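Local coordinates for protein NAF1 (Saccharomyces cerevisiae, PDB 2V3M) that binds RNA and is required for maturation of box H/ACA snoRNPs, joining the assembling particle until GAR1 replaces it, at residues 67-72 and 99-104. Numbering follows the deposited sequence.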
ATOM      1  N   ASP A  67      -3.906   3.615 -21.308  1.00 23.92           N
ATOM      2  CA  ASP A  67      -3.185   3.622 -22.598  1.00 24.00           C
ATOM      3  C   ASP A  67      -2.584   2.250 -22.868  1.00 24.20           C
ATOM      4  O   ASP A  67      -1.696   2.071 -23.692  1.00 24.46           O
ATOM      5  CB  ASP A  67      -2.095   4.672 -22.657  1.00 23.58           C
ATOM      6  CG  ASP A  67      -1.055   4.520 -21.554  1.00 25.05           C
ATOM      7  OD1 ASP A  67      -1.211   3.625 -20.693  1.00 27.14           O
ATOM      8  OD2 ASP A  67      -0.088   5.342 -21.525  1.00 24.91           O
ATOM      9  N   ARG A  68      -3.065   1.270 -22.147  1.00 24.20           N
ATOM     10  CA  ARG A  68      -2.536  -0.067 -22.261  1.00 24.58           C
ATOM     11  C   ARG A  68      -1.070  -0.293 -21.807  1.00 25.06           C
ATOM     12  O   ARG A  68      -0.431  -1.274 -22.163  1.00 24.59           O
ATOM     13  CB  ARG A  68      -2.798  -0.619 -23.640  1.00 24.32           C
ATOM     14  CG  ARG A  68      -4.215  -1.064 -23.847  1.00 23.97           C
ATOM     15  CD  ARG A  68      -4.612  -0.992 -25.263  1.00 25.75           C
ATOM     16  NE  ARG A  68      -6.038  -0.678 -25.376  1.00 27.10           N
ATOM     17  CZ  ARG A  68      -7.016  -1.590 -25.422  1.00 26.74           C
ATOM     18  NH1 ARG A  68      -6.713  -2.879 -25.300  1.00 27.04           N
ATOM     19  NH2 ARG A  68      -8.305  -1.235 -25.542  1.00 24.65           N
ATOM     20  N   THR A  69      -0.582   0.613 -20.971  1.00 25.68           N
ATOM     21  CA  THR A  69       0.673   0.442 -20.314  1.00 26.53           C
ATOM     22  C   THR A  69       0.425  -0.680 -19.322  1.00 27.68           C
ATOM     23  O   THR A  69      -0.437  -0.614 -18.460  1.00 27.77           O
ATOM     24  CB  THR A  69       1.127   1.698 -19.591  1.00 26.32           C
ATOM     25  OG1 THR A  69       1.445   2.710 -20.555  1.00 26.53           O
ATOM     26  CG2 THR A  69       2.362   1.368 -18.807  1.00 25.42           C
ATOM     27  N   LEU A  70       1.176  -1.753 -19.478  1.00 28.87           N
ATOM     28  CA  LEU A  70       1.001  -2.917 -18.674  1.00 29.84           C
ATOM     29  C   LEU A  70       1.568  -2.744 -17.254  1.00 30.60           C
ATOM     30  O   LEU A  70       2.793  -2.453 -17.135  1.00 31.81           O
ATOM     31  CB  LEU A  70       1.732  -4.033 -19.355  1.00 29.91           C
ATOM     32  CG  LEU A  70       2.129  -5.164 -18.365  1.00 32.67           C
ATOM     33  CD1 LEU A  70       0.944  -6.088 -18.228  1.00 34.09           C
ATOM     34  CD2 LEU A  70       3.434  -6.028 -18.697  1.00 31.89           C
ATOM     35  N   ILE A  71       0.722  -2.951 -16.211  1.00 30.01           N
ATOM     36  CA  ILE A  71       1.175  -2.868 -14.854  1.00 29.63           C
ATOM     37  C   ILE A  71       1.751  -4.194 -14.357  1.00 29.79           C
ATOM     38  O   ILE A  71       2.930  -4.387 -14.033  1.00 29.94           O
ATOM     39  CB  ILE A  71       0.120  -2.472 -13.944  1.00 29.97           C
ATOM     40  CG1 ILE A  71      -0.363  -1.042 -14.303  1.00 29.93           C
ATOM     41  CG2 ILE A  71       0.720  -2.615 -12.516  1.00 27.76           C
ATOM     42  CD1 ILE A  71      -1.427  -0.510 -13.420  1.00 28.02           C
ATOM     43  N   GLY A  72       0.902  -5.175 -14.340  1.00 30.06           N
ATOM     44  CA  GLY A  72       1.415  -6.524 -14.049  1.00 29.06           C
ATOM     45  C   GLY A  72       0.295  -7.386 -13.453  1.00 29.40           C
ATOM     46  O   GLY A  72      -0.927  -7.185 -13.631  1.00 29.54           O
ATOM     47  N   ASP A  99       9.321   2.805 -11.771  1.00 27.84           N
ATOM     48  CA  ASP A  99       9.554   4.250 -11.805  1.00 28.61           C
ATOM     49  C   ASP A  99       8.592   5.034 -12.677  1.00 28.79           C
ATOM     50  O   ASP A  99       8.194   6.159 -12.347  1.00 28.69           O
ATOM     51  CB  ASP A  99      11.014   4.521 -12.216  1.00 28.27           C
ATOM     52  CG  ASP A  99      12.017   4.043 -11.128  1.00 29.16           C
ATOM     53  OD1 ASP A  99      11.658   4.048  -9.897  1.00 30.07           O
ATOM     54  OD2 ASP A  99      13.158   3.640 -11.489  1.00 29.62           O
ATOM     55  N   GLU A 100       8.194   4.406 -13.770  1.00 29.34           N
ATOM     56  CA  GLU A 100       7.222   5.011 -14.650  1.00 30.51           C
ATOM     57  C   GLU A 100       5.842   5.022 -14.028  1.00 29.34           C
ATOM     58  O   GLU A 100       5.103   5.961 -14.176  1.00 30.25           O
ATOM     59  CB  GLU A 100       7.210   4.325 -15.985  1.00 30.08           C
ATOM     60  CG  GLU A 100       6.424   5.145 -17.047  1.00 34.42           C
ATOM     61  CD  GLU A 100       5.956   4.293 -18.326  1.00 36.47           C
ATOM     62  OE1 GLU A 100       4.873   4.664 -18.882  1.00 38.78           O
ATOM     63  OE2 GLU A 100       6.639   3.264 -18.733  1.00 39.38           O
ATOM     64  N   LEU A 101       5.487   3.983 -13.309  1.00 28.86           N
ATOM     65  CA  LEU A 101       4.188   3.956 -12.681  1.00 28.10           C
ATOM     66  C   LEU A 101       4.148   4.817 -11.450  1.00 28.58           C
ATOM     67  O   LEU A 101       3.190   5.541 -11.315  1.00 29.42           O
ATOM     68  CB  LEU A 101       3.833   2.543 -12.331  1.00 27.50           C
ATOM     69  CG  LEU A 101       3.753   1.557 -13.514  1.00 27.25           C
ATOM     70  CD1 LEU A 101       3.484   0.141 -12.917  1.00 25.13           C
ATOM     71  CD2 LEU A 101       2.642   1.845 -14.587  1.00 25.51           C
ATOM     72  N   LYS A 102       5.172   4.751 -10.583  1.00 28.46           N
ATOM     73  CA  LYS A 102       5.417   5.664  -9.470  1.00 28.22           C
ATOM     74  C   LYS A 102       4.917   7.082  -9.793  1.00 27.94           C
ATOM     75  O   LYS A 102       4.207   7.734  -9.030  1.00 28.75           O
ATOM     76  CB  LYS A 102       6.944   5.691  -9.203  1.00 29.30           C
ATOM     77  CG  LYS A 102       7.498   6.701  -8.090  1.00 31.28           C
ATOM     78  CD  LYS A 102       7.621   5.946  -6.778  1.00 34.35           C
ATOM     79  CE  LYS A 102       7.923   6.743  -5.506  1.00 35.89           C
ATOM     80  NZ  LYS A 102       8.588   5.839  -4.463  1.00 37.70           N
ATOM     81  N   VAL A 103       5.288   7.549 -10.954  1.00 27.14           N
ATOM     82  CA  VAL A 103       5.022   8.878 -11.375  1.00 26.44           C
ATOM     83  C   VAL A 103       3.581   9.068 -11.957  1.00 26.55           C
ATOM     84  O   VAL A 103       3.125  10.189 -12.237  1.00 26.59           O
ATOM     85  CB  VAL A 103       6.091   9.150 -12.394  1.00 26.15           C
ATOM     86  CG1 VAL A 103       5.566   9.981 -13.585  1.00 26.94           C
ATOM     87  CG2 VAL A 103       7.225   9.757 -11.694  1.00 26.15           C
ATOM     88  N   ARG A 104       2.853   7.987 -12.156  1.00 25.89           N
ATOM     89  CA  ARG A 104       1.530   8.122 -12.694  1.00 25.20           C
ATOM     90  C   ARG A 104       0.420   7.800 -11.724  1.00 25.38           C
ATOM     91  O   ARG A 104      -0.643   7.423 -12.196  1.00 25.26           O
ATOM     92  CB  ARG A 104       1.416   7.134 -13.794  1.00 25.79           C
ATOM     93  CG  ARG A 104       2.295   7.452 -15.012  1.00 25.55           C
ATOM     94  CD  ARG A 104       1.398   7.332 -16.161  1.00 25.16           C
ATOM     95  NE  ARG A 104       1.846   6.371 -17.126  1.00 26.35           N
ATOM     96  CZ  ARG A 104       1.073   5.894 -18.089  1.00 27.06           C
ATOM     97  NH1 ARG A 104      -0.215   6.235 -18.197  1.00 24.12           N
ATOM     98  NH2 ARG A 104       1.587   5.041 -18.925  1.00 27.99           N
TER
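D67 and R104 meet tip to tip in a salt bridge, R104 NH2 to D67 OD2 at 3.1 Å. OD2 takes the N-H through its syn lone pair, on the side of the other carboxylate oxygen. The carboxylate and guanidinium planes stand 90° apart, and the oxygen is tilted from the guanidinium plane. R104 NH2 has three acceptors near its two N-H groups. The bonds to T69 OG1 and to E100 OE1, four residues earlier, are weak, so D67 is its main partner within the contact. D67, E100 and R104 thus form a salt-bridge network, with the arginine between two acidic side chains. The other terminal nitrogen, NH1, pairs with E107. An alanine at R104 would probably leave D67, E100 and E107 without their shared positive partner, with the like charges of D67 OD2 and E100 OE1 5.7 Å apart.

D67 is held from its own side of the contact as well. With CG between the backbone N and the carbonyl carbon (chi1 58°), its OD1 accepts from both the backbone N of T69, at 3.1 Å, and T69 OG1. Both reach OD1 from the same face of the carboxylate. The bond to T69 N closes an Asx turn.

The apolar part of the contact is carried by I71 and L101. I71 CG2 touches L101 CD1 at 3.9 Å, and the two side chains cross obliquely. T69 CG2 reaches L101 CD2 at 4.3 Å. I71 and L101 are buried; both also pack on L65 and I44.

The contact joins the turn leading into strand 70-73 to the C-terminal part of helix 95-102 and the residues that follow. I71 and G72 both face F63 in a classic beta bulge. Through L101 the helix packs on strand 70-73, outermost in the antiparallel sheet of this chain, and on its neighbour 62-65, in the Gar1-like domain, within its RNA-binding region.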